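Local structure of acetyl-CoA hydrolase/transferase family protein (Porphyromonas gingivalis, 2NVV) at residues D19-S24 and V122-V127; Y117-V122 and L151-I156; L472-A477 and V491-Y496. The protein probably hydrolyses acetyl-CoA or transfers its coenzyme A to another carboxylate, and binds zinc. One frame throughout, in Å; residues are numbered along the deposited sequence.

How the contacts relate
Three contacts illustrate how chemistry follows position in a fold. Contacts 1 and 2 belong to one parallel sheet: they share Val-122, their centres are 8 Å apart, and together they hold strand 122-127 between its two neighbours, 20-23 and 154-160. Contact 1 is core, a backbone ladder with an apolar face. Contact 2, at the N-terminal ends of strands 122-127 and 154-160, is only partly buried; there a single bridge pairs the strands and an ion network at the surface joins it. The centre of contact 3 lies about 50 Å from the centres of both, near the C-terminus; it is buried but sheet-free: two loops meet through aromatic, sulfur and methyl groups, close to the second subunit.

Contact 1. Residues D19-S24 and V122-V127; sequences DNVGFS and VAIIEV
A side-chain hydroxyl takes over where a backbone ladder runs out in the pairing of 19-24 with 122-127, two parallel strands whose axes approach to 4.8 Å. Gly-22 is the middle rung: its N gives a hydrogen bond to Val-122 O (3.0 Å), in the plane of that carbonyl, and its O receives Ile-124 N (3.0 Å) nearly along the C=O axis. Ser-24 N then reaches Ile-124 O at 3.1 Å. Beyond the end of strand 20-23, Ser-24 OG sits between its own backbone N and carbonyl carbon (chi1 67°), accepts Glu-126 N at 2.9 Å and also bonds to Gly-30 O, adding one more rung.

The face bearing Val-21, Phe-23, Val-122 and Ile-124 is buried and apolar. Here Ile-124 CG1 meets Val-21 CG1 at 3.6 Å and also lies against Phe-23 CD2 (4.0 Å), while Val-21 CG1 covers one face of the phenyl ring near its rim. The partly exposed N-terminal end is looser: Val-122 N makes only a weak bond to Asn-20 O (3.4 Å), and the Asn-20 amide leads away to Lys-119 O.

Strand 55-58 flanks 20-23 and strand 154-160 flanks 122-127 in the seven-stranded parallel sheet, with helix 145-151 packing on Ser-24 and Ile-125.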
# COMPACT_ATOMS: atom_id res chain seq x y z
N ASP A 19 8.77 -30.91 4.57
CA ASP A 19 9.02 -30.46 3.21
C ASP A 19 8.13 -29.25 2.98
O ASP A 19 7.06 -29.15 3.58
CB ASP A 19 8.63 -31.53 2.17
CG ASP A 19 9.75 -32.50 1.86
OD1 ASP A 19 10.93 -32.20 2.17
OD2 ASP A 19 9.45 -33.56 1.28
N ASN A 20 8.57 -28.33 2.14
CA ASN A 20 7.76 -27.17 1.81
C ASN A 20 7.17 -27.46 0.44
O ASN A 20 7.90 -27.73 -0.51
CB ASN A 20 8.60 -25.89 1.76
CG ASN A 20 8.94 -25.36 3.13
OD1 ASN A 20 8.28 -25.71 4.11
ND2 ASN A 20 9.95 -24.51 3.20
N VAL A 21 5.85 -27.42 0.34
CA VAL A 21 5.21 -27.71 -0.93
C VAL A 21 4.46 -26.52 -1.51
O VAL A 21 3.74 -25.81 -0.81
CB VAL A 21 4.23 -28.91 -0.79
CG1 VAL A 21 3.77 -29.36 -2.15
CG2 VAL A 21 4.90 -30.05 -0.05
N GLY A 22 4.66 -26.31 -2.81
CA GLY A 22 3.97 -25.23 -3.50
C GLY A 22 2.96 -25.88 -4.41
O GLY A 22 3.26 -26.87 -5.07
N PHE A 23 1.74 -25.34 -4.43
CA PHE A 23 0.69 -25.89 -5.27
C PHE A 23 0.29 -24.91 -6.38
O PHE A 23 0.34 -23.70 -6.20
CB PHE A 23 -0.53 -26.22 -4.41
CG PHE A 23 -0.20 -27.02 -3.17
CD1 PHE A 23 0.27 -26.38 -2.03
CD2 PHE A 23 -0.37 -28.39 -3.14
CE1 PHE A 23 0.56 -27.10 -0.87
CE2 PHE A 23 -0.09 -29.12 -1.99
CZ PHE A 23 0.38 -28.46 -0.85
N SER A 24 -0.09 -25.45 -7.53
CA SER A 24 -0.49 -24.63 -8.67
C SER A 24 -1.92 -24.11 -8.50
O SER A 24 -2.62 -24.46 -7.54
CB SER A 24 -0.42 -25.44 -9.96
OG SER A 24 -1.39 -26.48 -9.95
N VAL A 122 8.94 -29.51 -3.20
CA VAL A 122 8.19 -30.09 -4.30
C VAL A 122 7.04 -29.18 -4.71
O VAL A 122 6.56 -28.35 -3.92
CB VAL A 122 7.69 -31.53 -3.93
CG1 VAL A 122 7.66 -31.71 -2.42
CG2 VAL A 122 6.31 -31.79 -4.50
N ALA A 123 6.65 -29.30 -5.97
CA ALA A 123 5.55 -28.53 -6.53
C ALA A 123 4.53 -29.53 -7.07
O ALA A 123 4.88 -30.40 -7.87
CB ALA A 123 6.06 -27.64 -7.65
N ILE A 124 3.29 -29.42 -6.60
CA ILE A 124 2.22 -30.29 -7.10
C ILE A 124 1.42 -29.39 -8.03
O ILE A 124 0.94 -28.34 -7.61
CB ILE A 124 1.28 -30.78 -5.99
CG1 ILE A 124 2.05 -31.13 -4.71
CG2 ILE A 124 0.49 -31.98 -6.49
CD1 ILE A 124 2.93 -32.34 -4.81
N ILE A 125 1.26 -29.78 -9.29
CA ILE A 125 0.52 -28.95 -10.23
C ILE A 125 -0.53 -29.71 -11.05
O ILE A 125 -0.37 -30.89 -11.33
CB ILE A 125 1.47 -28.23 -11.21
CG1 ILE A 125 2.24 -29.25 -12.04
CG2 ILE A 125 2.46 -27.38 -10.43
CD1 ILE A 125 3.15 -28.64 -13.10
N GLU A 126 -1.62 -29.03 -11.40
CA GLU A 126 -2.64 -29.64 -12.24
C GLU A 126 -2.37 -29.13 -13.66
O GLU A 126 -2.17 -27.94 -13.87
CB GLU A 126 -4.05 -29.25 -11.81
CG GLU A 126 -5.09 -29.92 -12.69
CD GLU A 126 -6.50 -29.55 -12.33
OE1 GLU A 126 -7.21 -30.43 -11.81
OE2 GLU A 126 -6.89 -28.39 -12.58
N VAL A 127 -2.40 -30.03 -14.63
CA VAL A 127 -2.08 -29.66 -15.99
C VAL A 127 -3.09 -30.11 -17.05
O VAL A 127 -3.86 -31.06 -16.84
CB VAL A 127 -0.67 -30.20 -16.33
CG1 VAL A 127 -0.33 -29.98 -17.76
CG2 VAL A 127 0.37 -29.52 -15.44

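Contact 2. Residues Y117-V122 and L151-I156; sequences YGKVDV and LADRII
Arg-154 lays one face of its guanidinium over Val-122 CG1 and Asp-121 O, with NH2 4.1 Å from that Val-122 methyl. The side chain leaves the backbone in the crowded position between N and carbonyl carbon (chi1 44°) and then runs extended from CG to NE, which carries it across segment 117-122; NE is held by Phe-14 O and NH2 by a salt bridge to Asp-19. Farther along, Val-122 CG2 meets Ile-156 CD1 obliquely.

Asp-121 O is gripped by two backbone donors. Arg-154 N approaches it in the carbonyl plane at 3.2 Å, whereas Asp-153 N, at 3.0 Å, stands above that plane and uses no lone pair direction. Next to this fork Val-122 pairs with Arg-154 in a parallel bridge. Strand 122-127, helix 145-151 and strand 154-160 form a beta-alpha-beta crossover within the N-terminal domain's Rossmann-like sheet, and the contact lies where the chain leaves the helix and enters the second strand. Val-120 packs against that junction: its CG2 crosses Leu-151 CB at 3.9 Å and its CG1 lies against Ala-152 CB at 4.0 Å.

Charges gather toward the solvent side. The bent chain of Lys-119 brings NZ to Asp-121 OD1 (3.3 Å, a weak hydrogen bond within a salt bridge) and, in a longer ion pair, to Asp-153 OD1 (3.6 Å). The two carboxylates point the same way with their planes 71° apart and their OD1 atoms 4.0 Å from each other, so the shared ammonium probably offsets their repulsion. Asp-121 OD2 turns to another partner, the backbone N of Asn-20.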
# COMPACT_ATOMS: atom_id res chain seq x y z
N TYR A 117 11.29 -16.71 2.11
CA TYR A 117 10.66 -17.87 2.73
C TYR A 117 11.57 -18.97 2.22
O TYR A 117 11.95 -18.96 1.05
CB TYR A 117 9.22 -18.05 2.22
CG TYR A 117 8.43 -16.76 2.23
CD1 TYR A 117 8.12 -16.09 1.04
CD2 TYR A 117 8.04 -16.18 3.44
CE1 TYR A 117 7.45 -14.88 1.05
CE2 TYR A 117 7.37 -14.96 3.46
CZ TYR A 117 7.08 -14.31 2.26
OH TYR A 117 6.42 -13.10 2.28
N GLY A 118 11.91 -19.89 3.09
CA GLY A 118 12.84 -20.96 2.74
C GLY A 118 12.92 -21.54 1.35
O GLY A 118 12.95 -20.85 0.34
N LYS A 119 12.98 -22.87 1.32
CA LYS A 119 13.07 -23.63 0.09
C LYS A 119 11.72 -24.24 -0.31
O LYS A 119 10.85 -24.44 0.52
CB LYS A 119 14.09 -24.76 0.27
CG LYS A 119 14.23 -25.66 -0.95
CD LYS A 119 14.44 -27.13 -0.58
CE LYS A 119 15.77 -27.37 0.12
NZ LYS A 119 16.02 -28.83 0.35
N VAL A 120 11.57 -24.52 -1.60
CA VAL A 120 10.37 -25.17 -2.12
C VAL A 120 10.89 -26.56 -2.48
O VAL A 120 11.68 -26.72 -3.42
CB VAL A 120 9.84 -24.51 -3.42
CG1 VAL A 120 8.55 -25.18 -3.83
CG2 VAL A 120 9.62 -23.03 -3.21
N ASP A 121 10.48 -27.57 -1.73
CA ASP A 121 10.94 -28.93 -1.98
C ASP A 121 10.26 -29.59 -3.17
O ASP A 121 10.91 -30.16 -4.05
CB ASP A 121 10.73 -29.77 -0.73
CG ASP A 121 11.64 -29.34 0.39
OD1 ASP A 121 12.86 -29.59 0.30
OD2 ASP A 121 11.13 -28.74 1.36
N VAL A 122 8.94 -29.51 -3.20
CA VAL A 122 8.19 -30.09 -4.30
C VAL A 122 7.04 -29.18 -4.71
O VAL A 122 6.56 -28.35 -3.92
CB VAL A 122 7.69 -31.53 -3.93
CG1 VAL A 122 7.66 -31.71 -2.42
CG2 VAL A 122 6.31 -31.79 -4.50
N LEU A 151 11.62 -23.02 -8.66
CA LEU A 151 12.28 -23.24 -7.38
C LEU A 151 12.23 -24.64 -6.77
O LEU A 151 13.09 -24.97 -5.96
CB LEU A 151 11.73 -22.25 -6.36
CG LEU A 151 12.34 -20.86 -6.15
CD1 LEU A 151 13.01 -20.35 -7.41
CD2 LEU A 151 11.22 -19.92 -5.67
N ALA A 152 11.23 -25.44 -7.14
CA ALA A 152 11.08 -26.80 -6.58
C ALA A 152 12.15 -27.78 -7.00
O ALA A 152 12.64 -27.74 -8.12
CB ALA A 152 9.71 -27.36 -6.95
N ASP A 153 12.51 -28.68 -6.07
CA ASP A 153 13.50 -29.71 -6.32
C ASP A 153 12.88 -30.78 -7.23
O ASP A 153 13.54 -31.33 -8.12
CB ASP A 153 13.93 -30.36 -5.01
CG ASP A 153 14.89 -29.51 -4.22
OD1 ASP A 153 15.06 -29.79 -3.01
OD2 ASP A 153 15.49 -28.57 -4.80
N ARG A 154 11.61 -31.09 -6.99
CA ARG A 154 10.90 -32.08 -7.78
C ARG A 154 9.46 -31.65 -8.01
O ARG A 154 8.87 -30.95 -7.18
CB ARG A 154 10.96 -33.45 -7.11
CG ARG A 154 10.71 -33.41 -5.63
CD ARG A 154 10.99 -34.76 -4.96
NE ARG A 154 10.66 -34.72 -3.54
CZ ARG A 154 11.33 -34.02 -2.64
NH1 ARG A 154 12.38 -33.31 -3.02
NH2 ARG A 154 10.95 -34.00 -1.37
N ILE A 155 8.90 -32.06 -9.14
CA ILE A 155 7.53 -31.70 -9.51
C ILE A 155 6.62 -32.89 -9.69
O ILE A 155 6.99 -33.88 -10.32
CB ILE A 155 7.52 -30.89 -10.82
CG1 ILE A 155 8.34 -29.62 -10.66
CG2 ILE A 155 6.08 -30.58 -11.23
CD1 ILE A 155 8.52 -28.83 -11.93
N ILE A 156 5.43 -32.81 -9.10
CA ILE A 156 4.43 -33.86 -9.21
C ILE A 156 3.30 -33.32 -10.07
O ILE A 156 2.56 -32.43 -9.64
CB ILE A 156 3.87 -34.27 -7.83
CG1 ILE A 156 4.97 -34.89 -6.97
CG2 ILE A 156 2.71 -35.24 -8.02
CD1 ILE A 156 4.52 -35.27 -5.57

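Contact 3. Residues L472-A477 and V491-Y496; sequences LDCCFA and VRWEDY
Segment 472-477 begins at the subunit boundary: Leu-472 packs on His-479 of the second subunit, and Asp-473 makes a long, weak ion pair with Lys-484 of that subunit. Cys-474 is the first residue to engage 491-496 with its side chain. Its SG, in the crowded position between backbone N and carbonyl carbon (chi1 53°), lies 3.9 Å from Trp-493 CE3. The sulfur stands obliquely to the six-membered ring, 60° off the normal, neither stacked on it nor in its plane. Cys-474 CB meanwhile rests against Tyr-496 CB at 3.7 Å.

A type I turn from Cys-474 to Ala-477 follows, closed by a hydrogen bond of 2.9 Å from Ala-477 N to Cys-474 O. The same carbonyl oxygen comes up to the edge of the indole, 3.5 Å from Trp-493 CZ3. Within the turn, Cys-475 and Phe-476 face away from 491-496 and pack on Phe-476 and Cys-475 of the second subunit, while Phe-476 occupies the N-cap position of helix 477-484.

Ala-477, the first residue of that helix, presses its methyl between the two aromatics. CB sits over one face of Tyr-496, 3.6 Å from the ring centroid and 19° off its normal, a clear CH-pi contact, and also lies 3.5 Å from Trp-493 CZ3. Val-491 flanks it, with CG2 3.8 Å from Ala-477 O and CG1 over one face of the indole.

The polar tips of both aromatics bond outside the two segments, Trp-493 NE1 to Leu-455 O and Tyr-496 OH to Glu-481, which probably helps fix how the rings are turned. With apolar, CH-pi and sulfur-aromatic contacts joining the segments, cohesion probably rests largely on dispersion, an apolar closure of the chain's C-terminal end.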
# COMPACT_ATOMS: atom_id res chain seq x y z
N LEU A 472 -10.27 6.72 22.53
CA LEU A 472 -9.67 5.48 22.98
C LEU A 472 -10.37 4.80 24.15
O LEU A 472 -10.13 3.62 24.41
CB LEU A 472 -8.19 5.71 23.31
CG LEU A 472 -7.21 5.39 22.17
CD1 LEU A 472 -7.69 5.98 20.84
CD2 LEU A 472 -5.83 5.93 22.55
N ASP A 473 -11.25 5.51 24.84
CA ASP A 473 -11.98 4.92 25.96
C ASP A 473 -13.17 4.09 25.52
O ASP A 473 -13.60 3.19 26.26
CB ASP A 473 -12.49 5.98 26.92
CG ASP A 473 -11.40 6.58 27.78
OD1 ASP A 473 -10.40 5.88 28.05
OD2 ASP A 473 -11.55 7.74 28.20
N CYS A 474 -13.71 4.38 24.33
CA CYS A 474 -14.89 3.67 23.83
C CYS A 474 -14.98 3.43 22.32
O CYS A 474 -16.06 3.09 21.82
CB CYS A 474 -16.15 4.42 24.29
SG CYS A 474 -16.18 6.20 23.89
N CYS A 475 -13.88 3.60 21.59
CA CYS A 475 -13.91 3.39 20.13
C CYS A 475 -14.38 1.99 19.73
O CYS A 475 -14.82 1.79 18.60
CB CYS A 475 -12.52 3.65 19.52
SG CYS A 475 -11.18 2.69 20.23
N PHE A 476 -14.29 1.03 20.65
CA PHE A 476 -14.70 -0.34 20.37
C PHE A 476 -15.98 -0.74 21.08
O PHE A 476 -16.29 -1.93 21.19
CB PHE A 476 -13.59 -1.32 20.76
CG PHE A 476 -12.39 -1.26 19.85
CD1 PHE A 476 -11.09 -1.28 20.37
CD2 PHE A 476 -12.55 -1.19 18.47
CE1 PHE A 476 -9.99 -1.24 19.53
CE2 PHE A 476 -11.45 -1.15 17.63
CZ PHE A 476 -10.16 -1.17 18.16
N ALA A 477 -16.74 0.24 21.53
CA ALA A 477 -18.00 -0.01 22.22
C ALA A 477 -18.98 -0.82 21.37
O ALA A 477 -19.71 -1.66 21.89
CB ALA A 477 -18.63 1.31 22.61
N VAL A 491 -25.95 0.44 22.37
CA VAL A 491 -24.87 1.28 22.84
C VAL A 491 -25.38 2.65 23.24
O VAL A 491 -26.28 3.21 22.62
CB VAL A 491 -23.77 1.44 21.75
CG1 VAL A 491 -22.80 2.54 22.15
CG2 VAL A 491 -23.02 0.13 21.56
N ARG A 492 -24.79 3.17 24.31
CA ARG A 492 -25.08 4.49 24.85
C ARG A 492 -23.70 4.93 25.35
O ARG A 492 -23.15 4.34 26.28
CB ARG A 492 -26.08 4.41 26.00
CG ARG A 492 -27.52 4.21 25.53
CD ARG A 492 -28.45 3.92 26.70
NE ARG A 492 -28.28 4.88 27.79
CZ ARG A 492 -28.84 4.74 29.00
NH1 ARG A 492 -28.63 5.65 29.94
NH2 ARG A 492 -29.59 3.67 29.26
N TRP A 493 -23.15 5.96 24.71
CA TRP A 493 -21.82 6.44 25.06
C TRP A 493 -21.62 6.75 26.53
O TRP A 493 -20.52 6.62 27.05
CB TRP A 493 -21.48 7.65 24.20
CG TRP A 493 -21.55 7.32 22.74
CD1 TRP A 493 -22.42 7.83 21.82
CD2 TRP A 493 -20.77 6.33 22.05
NE1 TRP A 493 -22.23 7.22 20.60
CE2 TRP A 493 -21.23 6.30 20.71
CE3 TRP A 493 -19.72 5.48 22.43
CZ2 TRP A 493 -20.68 5.44 19.75
CZ3 TRP A 493 -19.18 4.62 21.48
CH2 TRP A 493 -19.66 4.61 20.15
N GLU A 494 -22.70 7.14 27.21
CA GLU A 494 -22.62 7.47 28.63
C GLU A 494 -22.37 6.20 29.43
O GLU A 494 -21.92 6.26 30.58
CB GLU A 494 -23.90 8.16 29.08
CG GLU A 494 -24.03 9.61 28.60
CD GLU A 494 -24.20 9.75 27.07
OE1 GLU A 494 -23.86 10.83 26.53
OE2 GLU A 494 -24.68 8.79 26.42
N ASP A 495 -22.64 5.06 28.82
CA ASP A 495 -22.45 3.76 29.46
C ASP A 495 -21.01 3.28 29.26
O ASP A 495 -20.48 2.55 30.10
CB ASP A 495 -23.39 2.72 28.87
CG ASP A 495 -24.82 2.93 29.28
OD1 ASP A 495 -25.70 2.27 28.68
OD2 ASP A 495 -25.06 3.75 30.20
N TYR A 496 -20.40 3.67 28.14
CA TYR A 496 -19.04 3.26 27.86
C TYR A 496 -18.00 4.27 28.31
O TYR A 496 -16.85 4.25 27.88
CB TYR A 496 -18.87 2.92 26.38
CG TYR A 496 -19.47 1.57 26.04
CD1 TYR A 496 -20.84 1.41 25.86
CD2 TYR A 496 -18.66 0.44 25.99
CE1 TYR A 496 -21.39 0.15 25.64
CE2 TYR A 496 -19.20 -0.83 25.77
CZ TYR A 496 -20.57 -0.96 25.60
OH TYR A 496 -21.09 -2.22 25.40